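Local coordinates for protein isomaltodextranase (Arthrobacter globiformis, PDB 5AWO) that hydrolyses alpha-1,6-glucosidic linkages in polysaccharides, removing successive isomaltose units from the non-reducing ends of the chains, at residues R39-Y44 and K60-W65; I54-W59 and A108-Y113; D276-M281 and K330-L335; L409-R412 and T417-K420. All blocks are in the same frame, centred on the assembly; numbering follows the deposited sequence.

How the interactions relate
The contacts are spread over about 43 Å, between centres, from the outer helices of the TIM barrel to the C-terminal beta sandwich. Interactions 1 and 2 share helix 56-68: one face packs on the first barrel strand, another on helix 107-116. Their centres lie about 10 Å apart and their segments alternate along the chain. Interaction 3, whose centre is about 22 Å from that of interaction 1, comes later and joins helices 274-279 and 326-339. Interaction 4 follows in the sandwich, its centre about 13 Å from that of interaction 3. Those two meet where Phe410 packs against Leu335 and Ser279 OG probably hydrogen-bonds Arg412 NE, so catalytic barrel and sandwich share a packed interface.

Interaction 1: R39-Y44 and K60-W65; sequences RYWNIY and KVNIDW
Trp41, on the first strand of the TIM barrel, packs against Asn62 and Trp65 of helix 56-68, the helix by which the chain crosses over to the parallel strand 77-79. The indole's CG is anti to the backbone N (chi1 177°), which carries the ring out from the barrel wall to the helix. The tight part lies at its six-membered ring: Trp41 CZ2 is 3.4 Å from Asn62 CG, and CH2 is 3.5 Å from Asn62 CB. Asn62 thus lays its CB and CG obliquely against the benzene half, its amide plane 26° from that of the indole; a short, flat side chain can come this near. Packing is looser toward the partly exposed Trp65, where Trp65 CZ3 stands 3.8 Å from Trp41 NE1. The two indoles form an offset edge-to-face pair, planes at 83°, with the edge of Trp65 directed at the face of Trp41. Tryptophan suits this place because its one side-chain N-H is also put to use: NE1 donates to the carbonyl O of Asp347. With a leucine in its place, lacking the N-H and the flat ring, the Asp347 carbonyl would probably be left without this donor and the edge of Trp65 without a ring face to meet. Nearer solvent the helix is polar. Lys60 and Asp64, one turn apart, form a salt bridge there and both also bond Tyr113 OH of helix 107-116. In that bridge Lys60 NZ lies 2.9 Å from Asp64 OD2 and meets its syn lone pair.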
# COMPACT_ATOMS: atom_id res chain seq x y z
N ARG A 39 7.64 -6.75 -5.41
CA ARG A 39 8.25 -6.64 -6.71
C ARG A 39 7.65 -7.69 -7.58
O ARG A 39 7.67 -8.88 -7.25
CB ARG A 39 9.76 -6.86 -6.61
CG ARG A 39 10.45 -5.86 -5.73
CD ARG A 39 11.95 -6.09 -5.61
NE ARG A 39 12.47 -5.36 -4.46
CZ ARG A 39 13.72 -5.43 -3.98
NH1 ARG A 39 14.66 -6.16 -4.58
NH2 ARG A 39 14.00 -4.76 -2.88
N TYR A 40 7.16 -7.31 -8.76
CA TYR A 40 6.57 -8.26 -9.68
C TYR A 40 6.59 -7.80 -11.11
O TYR A 40 6.95 -6.63 -11.39
CB TYR A 40 5.17 -8.70 -9.23
CG TYR A 40 4.01 -7.71 -9.31
CD1 TYR A 40 3.81 -6.73 -8.33
CD2 TYR A 40 3.07 -7.79 -10.33
CE1 TYR A 40 2.69 -5.91 -8.37
CE2 TYR A 40 1.97 -6.96 -10.36
CZ TYR A 40 1.78 -6.03 -9.38
OH TYR A 40 0.65 -5.21 -9.41
N TRP A 41 6.22 -8.70 -12.02
CA TRP A 41 5.97 -8.41 -13.41
C TRP A 41 4.55 -8.74 -13.74
O TRP A 41 3.97 -9.69 -13.16
CB TRP A 41 6.87 -9.26 -14.31
CG TRP A 41 6.66 -9.09 -15.77
CD1 TRP A 41 7.19 -8.11 -16.58
CD2 TRP A 41 5.86 -9.92 -16.62
NE1 TRP A 41 6.75 -8.27 -17.85
CE2 TRP A 41 5.95 -9.39 -17.92
CE3 TRP A 41 5.09 -11.08 -16.40
CZ2 TRP A 41 5.28 -9.96 -19.00
CZ3 TRP A 41 4.44 -11.64 -17.48
CH2 TRP A 41 4.56 -11.10 -18.77
N ASN A 42 3.96 -7.95 -14.62
CA ASN A 42 2.58 -8.15 -15.04
C ASN A 42 2.46 -8.13 -16.56
O ASN A 42 3.18 -7.41 -17.22
CB ASN A 42 1.69 -7.07 -14.39
CG ASN A 42 0.20 -7.28 -14.66
OD1 ASN A 42 -0.30 -7.00 -15.73
ND2 ASN A 42 -0.54 -7.72 -13.62
N ILE A 43 1.53 -8.92 -17.08
CA ILE A 43 1.31 -9.08 -18.51
C ILE A 43 0.71 -7.85 -19.21
O ILE A 43 0.51 -7.88 -20.40
CB ILE A 43 0.37 -10.29 -18.82
CG1 ILE A 43 -1.07 -10.03 -18.36
CG2 ILE A 43 0.93 -11.58 -18.23
CD1 ILE A 43 -2.11 -10.97 -18.92
N TYR A 44 0.44 -6.77 -18.47
CA TYR A 44 -0.27 -5.62 -19.05
C TYR A 44 0.47 -4.99 -20.24
O TYR A 44 -0.18 -4.50 -21.14
CB TYR A 44 -0.45 -4.58 -17.96
CG TYR A 44 -1.29 -3.37 -18.28
CD1 TYR A 44 -2.67 -3.40 -18.07
CD2 TYR A 44 -0.71 -2.16 -18.73
CE1 TYR A 44 -3.46 -2.28 -18.32
CE2 TYR A 44 -1.49 -1.04 -18.95
CZ TYR A 44 -2.84 -1.10 -18.73
OH TYR A 44 -3.60 0.03 -18.95
N LYS A 60 5.24 -17.68 -21.41
CA LYS A 60 6.43 -18.49 -21.14
C LYS A 60 7.73 -17.72 -21.43
O LYS A 60 8.64 -17.72 -20.62
CB LYS A 60 6.40 -19.79 -21.97
CG LYS A 60 7.54 -20.75 -21.65
CD LYS A 60 7.51 -21.96 -22.56
CE LYS A 60 8.60 -22.96 -22.22
NZ LYS A 60 9.97 -22.39 -22.36
N VAL A 61 7.79 -17.08 -22.59
CA VAL A 61 9.02 -16.40 -22.98
C VAL A 61 9.30 -15.23 -22.02
O VAL A 61 10.44 -15.02 -21.60
CB VAL A 61 9.01 -15.99 -24.47
CG1 VAL A 61 10.26 -15.23 -24.85
CG2 VAL A 61 8.94 -17.24 -25.35
N ASN A 62 8.26 -14.51 -21.63
CA ASN A 62 8.46 -13.48 -20.59
C ASN A 62 8.96 -14.04 -19.27
O ASN A 62 9.88 -13.49 -18.66
CB ASN A 62 7.19 -12.67 -20.36
CG ASN A 62 6.95 -11.64 -21.44
OD1 ASN A 62 6.07 -11.77 -22.31
ND2 ASN A 62 7.77 -10.62 -21.43
N ILE A 63 8.38 -15.16 -18.82
CA ILE A 63 8.83 -15.79 -17.60
C ILE A 63 10.32 -16.18 -17.69
O ILE A 63 11.09 -15.97 -16.75
CB ILE A 63 8.00 -17.03 -17.22
CG1 ILE A 63 6.60 -16.59 -16.77
CG2 ILE A 63 8.70 -17.87 -16.15
CD1 ILE A 63 5.63 -17.74 -16.61
N ASP A 64 10.70 -16.78 -18.82
CA ASP A 64 12.09 -17.22 -18.99
C ASP A 64 13.05 -16.02 -18.98
O ASP A 64 14.12 -16.08 -18.38
CB ASP A 64 12.24 -18.05 -20.27
CG ASP A 64 11.53 -19.40 -20.20
OD1 ASP A 64 11.23 -19.85 -19.09
OD2 ASP A 64 11.31 -19.99 -21.29
N TRP A 65 12.61 -14.93 -19.58
CA TRP A 65 13.36 -13.67 -19.56
C TRP A 65 13.46 -13.13 -18.14
O TRP A 65 14.53 -12.76 -17.69
CB TRP A 65 12.72 -12.66 -20.51
CG TRP A 65 13.08 -11.22 -20.31
CD1 TRP A 65 14.30 -10.62 -20.51
CD2 TRP A 65 12.20 -10.19 -19.87
NE1 TRP A 65 14.22 -9.29 -20.24
CE2 TRP A 65 12.93 -8.99 -19.87
CE3 TRP A 65 10.84 -10.15 -19.53
CZ2 TRP A 65 12.36 -7.78 -19.49
CZ3 TRP A 65 10.28 -8.94 -19.17
CH2 TRP A 65 11.04 -7.77 -19.15

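Interaction 2: I54-W59 and A108-Y113; sequences IPENEW and AYWANY
Trp59 and Trp110 mark the closest backbone approach, CA to CA 9.7 Å, between two helices that run broadly the same way, a spacing wide enough for large aromatic rings to fill. Trp59 turns its pyrrole edge onto a face of Trp110 in a T-shaped stack, with planes at 84° and Trp59 NE1 3.3 Å from Trp110 CD2. The opposite face of Trp110 receives Tyr109, whose CD1 sits over the ring centre, so the indole is sandwiched. These are neighbouring outer helices of the TIM barrel: 56-68 follows the first strand and 107-116 comes between the second, 77-79, and the third, 120-124. Glu56 holds the rim of the same indole. Trp110 NE1 donates to Glu56 OE2 at 2.9 Å with an N-H...O angle of 157°; the carboxylate oxygen lies almost in the ring plane and is met on its anti side. A chi1 of -163° swings Glu56 CG opposite its own N, and the extended chain beyond spans the gap between the helices, with CG resting 3.7 Å from Trp110 CZ2. Glutamate fits because it has oxygens to share: the backbone N-H of Gln104 bonds OE1 and that of His105 bonds OE2, so OE2 accepts two donors and the acid ties the start of helix 56-68 to the loop ahead of helix 107-116.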
# COMPACT_ATOMS: atom_id res chain seq x y z
N ILE A 54 -2.89 -12.55 -23.13
CA ILE A 54 -1.53 -12.93 -23.51
C ILE A 54 -1.53 -14.40 -23.97
O ILE A 54 -2.03 -15.28 -23.25
CB ILE A 54 -0.50 -12.69 -22.39
CG1 ILE A 54 0.94 -12.80 -22.93
CG2 ILE A 54 -0.73 -13.61 -21.20
CD1 ILE A 54 2.05 -12.43 -21.96
N PRO A 55 -0.97 -14.67 -25.16
CA PRO A 55 -0.76 -16.08 -25.51
C PRO A 55 0.15 -16.82 -24.56
O PRO A 55 1.07 -16.26 -23.98
CB PRO A 55 -0.14 -16.01 -26.91
CG PRO A 55 -0.59 -14.72 -27.47
CD PRO A 55 -0.60 -13.77 -26.27
N GLU A 56 -0.10 -18.12 -24.40
CA GLU A 56 0.66 -18.90 -23.47
C GLU A 56 2.15 -18.89 -23.79
O GLU A 56 2.95 -18.86 -22.87
CB GLU A 56 0.14 -20.35 -23.44
CG GLU A 56 0.60 -21.14 -22.24
CD GLU A 56 -0.01 -22.54 -22.17
OE1 GLU A 56 -0.24 -23.11 -23.26
OE2 GLU A 56 -0.25 -23.02 -21.04
N ASN A 57 2.53 -18.95 -25.07
CA ASN A 57 3.96 -18.90 -25.39
C ASN A 57 4.61 -17.56 -25.05
O ASN A 57 5.78 -17.53 -24.64
CB ASN A 57 4.27 -19.21 -26.85
CG ASN A 57 5.76 -19.45 -27.05
OD1 ASN A 57 6.34 -20.32 -26.41
ND2 ASN A 57 6.41 -18.61 -27.86
N GLU A 58 3.85 -16.47 -25.19
CA GLU A 58 4.37 -15.15 -24.79
C GLU A 58 4.53 -15.05 -23.28
O GLU A 58 5.52 -14.51 -22.79
CB GLU A 58 3.46 -14.06 -25.32
CG GLU A 58 3.68 -13.87 -26.81
CD GLU A 58 5.09 -13.38 -27.09
OE1 GLU A 58 5.33 -12.19 -26.93
OE2 GLU A 58 5.97 -14.20 -27.39
N TRP A 59 3.59 -15.63 -22.54
CA TRP A 59 3.75 -15.77 -21.10
C TRP A 59 5.02 -16.54 -20.73
O TRP A 59 5.80 -16.12 -19.88
CB TRP A 59 2.49 -16.45 -20.56
CG TRP A 59 2.47 -17.01 -19.17
CD1 TRP A 59 2.49 -18.34 -18.82
CD2 TRP A 59 2.29 -16.29 -17.93
NE1 TRP A 59 2.38 -18.48 -17.48
CE2 TRP A 59 2.22 -17.24 -16.89
CE3 TRP A 59 2.17 -14.94 -17.60
CZ2 TRP A 59 2.10 -16.89 -15.54
CZ3 TRP A 59 2.02 -14.59 -16.26
CH2 TRP A 59 1.99 -15.54 -15.26
N ALA A 108 -1.65 -24.79 -11.94
CA ALA A 108 -0.67 -25.54 -11.15
C ALA A 108 0.59 -25.79 -11.95
O ALA A 108 1.70 -25.68 -11.43
CB ALA A 108 -1.25 -26.87 -10.69
N TYR A 109 0.44 -26.14 -13.22
CA TYR A 109 1.58 -26.31 -14.09
C TYR A 109 2.44 -25.05 -14.09
O TYR A 109 3.67 -25.12 -13.94
CB TYR A 109 1.17 -26.63 -15.51
CG TYR A 109 2.35 -26.66 -16.45
CD1 TYR A 109 2.79 -25.50 -17.08
CD2 TYR A 109 3.04 -27.85 -16.71
CE1 TYR A 109 3.87 -25.51 -17.94
CE2 TYR A 109 4.13 -27.87 -17.57
CZ TYR A 109 4.54 -26.69 -18.19
OH TYR A 109 5.62 -26.67 -19.05
N TRP A 110 1.80 -23.89 -14.24
CA TRP A 110 2.58 -22.66 -14.32
C TRP A 110 3.18 -22.27 -12.98
O TRP A 110 4.29 -21.74 -12.95
CB TRP A 110 1.75 -21.53 -14.96
CG TRP A 110 1.69 -21.76 -16.43
CD1 TRP A 110 0.60 -22.08 -17.17
CD2 TRP A 110 2.81 -21.78 -17.34
NE1 TRP A 110 0.94 -22.24 -18.47
CE2 TRP A 110 2.29 -22.08 -18.61
CE3 TRP A 110 4.18 -21.55 -17.21
CZ2 TRP A 110 3.10 -22.18 -19.75
CZ3 TRP A 110 4.99 -21.65 -18.35
CH2 TRP A 110 4.44 -21.96 -19.60
N ALA A 111 2.48 -22.53 -11.88
CA ALA A 111 3.05 -22.28 -10.57
C ALA A 111 4.30 -23.16 -10.34
O ALA A 111 5.27 -22.71 -9.76
CB ALA A 111 2.02 -22.50 -9.47
N ASN A 112 4.27 -24.41 -10.80
CA ASN A 112 5.46 -25.25 -10.69
C ASN A 112 6.60 -24.82 -11.62
O ASN A 112 7.78 -24.88 -11.22
CB ASN A 112 5.11 -26.71 -10.93
CG ASN A 112 6.30 -27.62 -10.70
OD1 ASN A 112 6.74 -27.78 -9.57
ND2 ASN A 112 6.85 -28.17 -11.77
N TYR A 113 6.28 -24.42 -12.85
CA TYR A 113 7.26 -23.94 -13.82
C TYR A 113 7.96 -22.72 -13.20
O TYR A 113 9.19 -22.61 -13.24
CB TYR A 113 6.56 -23.58 -15.14
CG TYR A 113 7.45 -23.15 -16.28
CD1 TYR A 113 7.95 -21.85 -16.36
CD2 TYR A 113 7.80 -24.04 -17.31
CE1 TYR A 113 8.76 -21.45 -17.42
CE2 TYR A 113 8.62 -23.66 -18.35
CZ TYR A 113 9.11 -22.37 -18.40
OH TYR A 113 9.92 -21.99 -19.45

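Interaction 3: D276-M281 and K330-L335; sequences DRLSGM and KTMMNL
Within 276-281, Leu278 alone reaches 330-335, part of helix 326-339, the helix that connects the seventh and eighth strands of the TIM barrel. Its chi1 of -164° sends CG away from its own N, beside the carbonyl carbon, and chi2 of 78° spreads the two methyls along the neighbouring helix. CD2 goes to the backbone, 4.0 Å from Met332 CA, with Thr331 CG2 at its flank. CD1 lies between Met332 CG and, one turn on, Leu335 CD2, each 4.4 Å away. The forked end of a leucine is what lets one residue touch both turns through dispersion contacts alone. Thr331 offers its methyl, while its hydroxyl, at chi1 -67°, turns outward to His458 O, its strongest partner, with the Glu327 carbonyl and Ser460 OG also within bonding distance. Met332 presents only the root of its side chain; the flexible thioether leads away toward Met318 and Phe323. Leu335 shares Phe296 of helix 295-302 with Leu278, so an aromatic ring helps to close this apolar layer. Beyond Leu278 the chain turns sharply. Gly280 N bonds the Asp276 carbonyl, and the want of a CB on the glycine suits the turn, because one would run into Asp276 OD1. The sulfur of Met281 then settles over one face of the Arg277 guanidinium, while Met281 N donates to Asp276 OD1 at 3.2 Å from above the carboxylate plane.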
# COMPACT_ATOMS: atom_id res chain seq x y z
N ASP A 276 2.33 11.80 -19.24
CA ASP A 276 0.98 12.26 -19.03
C ASP A 276 0.21 11.34 -18.07
O ASP A 276 -0.55 11.81 -17.25
CB ASP A 276 0.22 12.47 -20.35
CG ASP A 276 -1.09 13.24 -20.15
OD1 ASP A 276 -1.08 14.32 -19.54
OD2 ASP A 276 -2.15 12.71 -20.53
N ARG A 277 0.47 10.03 -18.12
CA ARG A 277 -0.17 9.12 -17.18
C ARG A 277 0.48 9.17 -15.79
O ARG A 277 -0.22 8.98 -14.79
CB ARG A 277 -0.18 7.70 -17.72
CG ARG A 277 -1.23 7.55 -18.82
CD ARG A 277 -2.56 7.11 -18.20
NE ARG A 277 -3.64 7.43 -19.07
CZ ARG A 277 -4.89 7.09 -18.89
NH1 ARG A 277 -5.24 6.28 -17.90
NH2 ARG A 277 -5.79 7.53 -19.73
N LEU A 278 1.77 9.47 -15.72
CA LEU A 278 2.44 9.57 -14.43
C LEU A 278 2.10 10.84 -13.66
O LEU A 278 2.06 10.81 -12.42
CB LEU A 278 3.96 9.47 -14.62
CG LEU A 278 4.77 9.17 -13.34
CD1 LEU A 278 4.70 7.70 -12.98
CD2 LEU A 278 6.22 9.62 -13.50
N SER A 279 1.90 11.94 -14.37
CA SER A 279 1.84 13.27 -13.77
C SER A 279 0.78 14.20 -14.33
O SER A 279 0.56 15.27 -13.78
CB SER A 279 3.25 13.89 -13.92
OG SER A 279 3.41 15.08 -13.18
N GLY A 280 0.14 13.80 -15.42
CA GLY A 280 -0.82 14.66 -16.13
C GLY A 280 -2.26 14.25 -15.96
O GLY A 280 -2.70 13.83 -14.87
N MET A 281 -3.02 14.44 -17.04
CA MET A 281 -4.47 14.16 -17.15
C MET A 281 -5.33 15.19 -16.47
O MET A 281 -6.05 15.95 -17.13
CB MET A 281 -4.84 12.75 -16.67
CG MET A 281 -4.18 11.66 -17.48
SD MET A 281 -4.34 10.02 -16.73
CE MET A 281 -3.28 10.23 -15.32
N LYS A 330 13.84 7.24 -14.53
CA LYS A 330 14.29 7.26 -13.15
C LYS A 330 13.23 7.88 -12.24
O LYS A 330 12.99 7.40 -11.12
CB LYS A 330 15.62 8.02 -13.00
CG LYS A 330 16.82 7.24 -13.54
CD LYS A 330 18.15 7.98 -13.43
CE LYS A 330 18.22 9.22 -14.29
NZ LYS A 330 19.60 9.77 -14.18
N THR A 331 12.57 8.93 -12.70
CA THR A 331 11.48 9.53 -11.92
C THR A 331 10.31 8.60 -11.64
O THR A 331 9.81 8.56 -10.53
CB THR A 331 11.04 10.84 -12.59
OG1 THR A 331 12.13 11.78 -12.48
CG2 THR A 331 9.78 11.40 -11.93
N MET A 332 9.90 7.86 -12.66
CA MET A 332 8.89 6.81 -12.51
C MET A 332 9.26 5.88 -11.35
O MET A 332 8.46 5.64 -10.43
CB MET A 332 8.78 6.04 -13.84
CG MET A 332 7.89 4.82 -13.81
SD MET A 332 8.20 3.74 -15.21
CE MET A 332 9.77 3.10 -14.75
N MET A 333 10.47 5.32 -11.42
CA MET A 333 10.89 4.34 -10.43
C MET A 333 11.01 5.01 -9.06
O MET A 333 10.53 4.48 -8.04
CB MET A 333 12.23 3.75 -10.84
CG MET A 333 12.78 2.69 -9.90
SD MET A 333 11.72 1.22 -9.90
CE MET A 333 12.64 0.13 -8.80
N ASN A 334 11.58 6.21 -9.01
CA ASN A 334 11.78 6.89 -7.74
C ASN A 334 10.46 7.21 -7.03
O ASN A 334 10.37 7.14 -5.78
CB ASN A 334 12.57 8.19 -7.95
CG ASN A 334 14.04 7.98 -8.25
OD1 ASN A 334 14.60 6.90 -8.00
ND2 ASN A 334 14.68 9.01 -8.81
N LEU A 335 9.42 7.54 -7.78
CA LEU A 335 8.13 7.81 -7.17
C LEU A 335 7.54 6.55 -6.54
O LEU A 335 7.03 6.59 -5.42
CB LEU A 335 7.14 8.38 -8.21
CG LEU A 335 5.74 8.69 -7.68
CD1 LEU A 335 5.72 9.73 -6.57
CD2 LEU A 335 4.81 9.15 -8.84

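Interaction 4: L409-R412 and T417-K420; sequences LFNR and TVTK
Asn411 lays its amide across Val418, with OD1 3.6 Å from Val418 CG2, while Leu409 and Lys420 meet CB to CB at 4.0 Å. Further along Lys420, whose chain bends at chi2 (-65°), CE comes 3.3 Å from Phe410 O, and Leu409 CD1 touches Lys420 O. No hydrogen bond joins the two segments directly; their backbones pair within different sheets of the C-terminal beta sandwich, 405-410 with 460-466 and 418-423 with 450-455. An asparagine can serve this junction because its amide both gives and accepts: ND2 donates to the carbonyls of Glu416 and Leu455, OD1 accepts from Ser413 N. A water also donates to Asn411 OD1 at 2.8 Å and reaches Lys420 NZ only weakly. Were this an alanine, the Glu416 and Leu455 carbonyls and Ser413 N would probably lose the amide that links them, freeing the connection between the strands to shift. Further out, Glu394 positions both segments, salt-bridged through OE1 to Lys420 NZ and bonded through OE2 to Arg412 N. Phe410 O is buried with no hydrogen-bond partner, so the CE methylene beside the lysine ammonium probably offers partial electrostatic compensation.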
# COMPACT_ATOMS: atom_id res chain seq x y z
N LEU A 409 13.18 13.79 -4.21
CA LEU A 409 12.89 15.13 -4.66
C LEU A 409 12.53 15.06 -6.16
O LEU A 409 13.22 14.35 -6.90
CB LEU A 409 14.09 16.03 -4.46
CG LEU A 409 14.70 16.07 -3.07
CD1 LEU A 409 16.02 16.83 -3.07
CD2 LEU A 409 13.77 16.66 -2.04
N PHE A 410 11.47 15.77 -6.56
CA PHE A 410 10.92 15.66 -7.90
C PHE A 410 10.70 17.04 -8.49
O PHE A 410 10.35 17.96 -7.79
CB PHE A 410 9.57 14.92 -7.87
CG PHE A 410 9.66 13.52 -7.36
CD1 PHE A 410 9.91 12.46 -8.22
CD2 PHE A 410 9.46 13.25 -6.02
CE1 PHE A 410 10.04 11.17 -7.75
CE2 PHE A 410 9.53 11.95 -5.56
CZ PHE A 410 9.82 10.91 -6.41
N ASN A 411 10.87 17.14 -9.80
CA ASN A 411 10.49 18.35 -10.56
C ASN A 411 9.51 18.03 -11.65
O ASN A 411 9.89 17.56 -12.72
CB ASN A 411 11.71 19.07 -11.13
CG ASN A 411 11.31 20.30 -11.93
OD1 ASN A 411 10.18 20.79 -11.82
ND2 ASN A 411 12.23 20.83 -12.70
N ARG A 412 8.23 18.33 -11.38
CA ARG A 412 7.15 18.07 -12.32
C ARG A 412 6.93 19.19 -13.34
O ARG A 412 6.05 19.07 -14.21
CB ARG A 412 5.88 17.76 -11.54
CG ARG A 412 5.97 16.54 -10.65
CD ARG A 412 4.75 16.36 -9.76
NE ARG A 412 3.56 16.08 -10.57
CZ ARG A 412 2.33 16.40 -10.24
NH1 ARG A 412 2.04 16.96 -9.06
NH2 ARG A 412 1.37 16.18 -11.12
N THR A 417 13.94 24.39 -14.75
CA THR A 417 14.79 23.75 -13.75
C THR A 417 14.43 24.32 -12.39
O THR A 417 14.27 25.54 -12.25
CB THR A 417 16.26 23.96 -14.13
OG1 THR A 417 16.50 23.26 -15.36
CG2 THR A 417 17.19 23.44 -13.06
N VAL A 418 14.19 23.46 -11.40
CA VAL A 418 13.67 23.88 -10.11
C VAL A 418 14.45 23.21 -8.99
O VAL A 418 14.73 22.00 -9.05
CB VAL A 418 12.17 23.51 -9.98
CG1 VAL A 418 11.61 23.88 -8.62
CG2 VAL A 418 11.37 24.16 -11.10
N THR A 419 14.81 23.99 -7.98
CA THR A 419 15.50 23.50 -6.82
C THR A 419 14.49 22.96 -5.81
O THR A 419 13.50 23.65 -5.49
CB THR A 419 16.36 24.59 -6.17
OG1 THR A 419 17.37 24.96 -7.10
CG2 THR A 419 16.98 24.10 -4.84
N LYS A 420 14.74 21.76 -5.31
CA LYS A 420 13.95 21.15 -4.26
C LYS A 420 14.85 20.78 -3.11
O LYS A 420 15.97 20.30 -3.34
CB LYS A 420 13.25 19.88 -4.77
CG LYS A 420 12.29 20.09 -5.93
CD LYS A 420 11.09 20.93 -5.54
CE LYS A 420 10.09 21.04 -6.67
NZ LYS A 420 8.97 21.99 -6.38
O HOH W 1 8.68 21.83 -9.70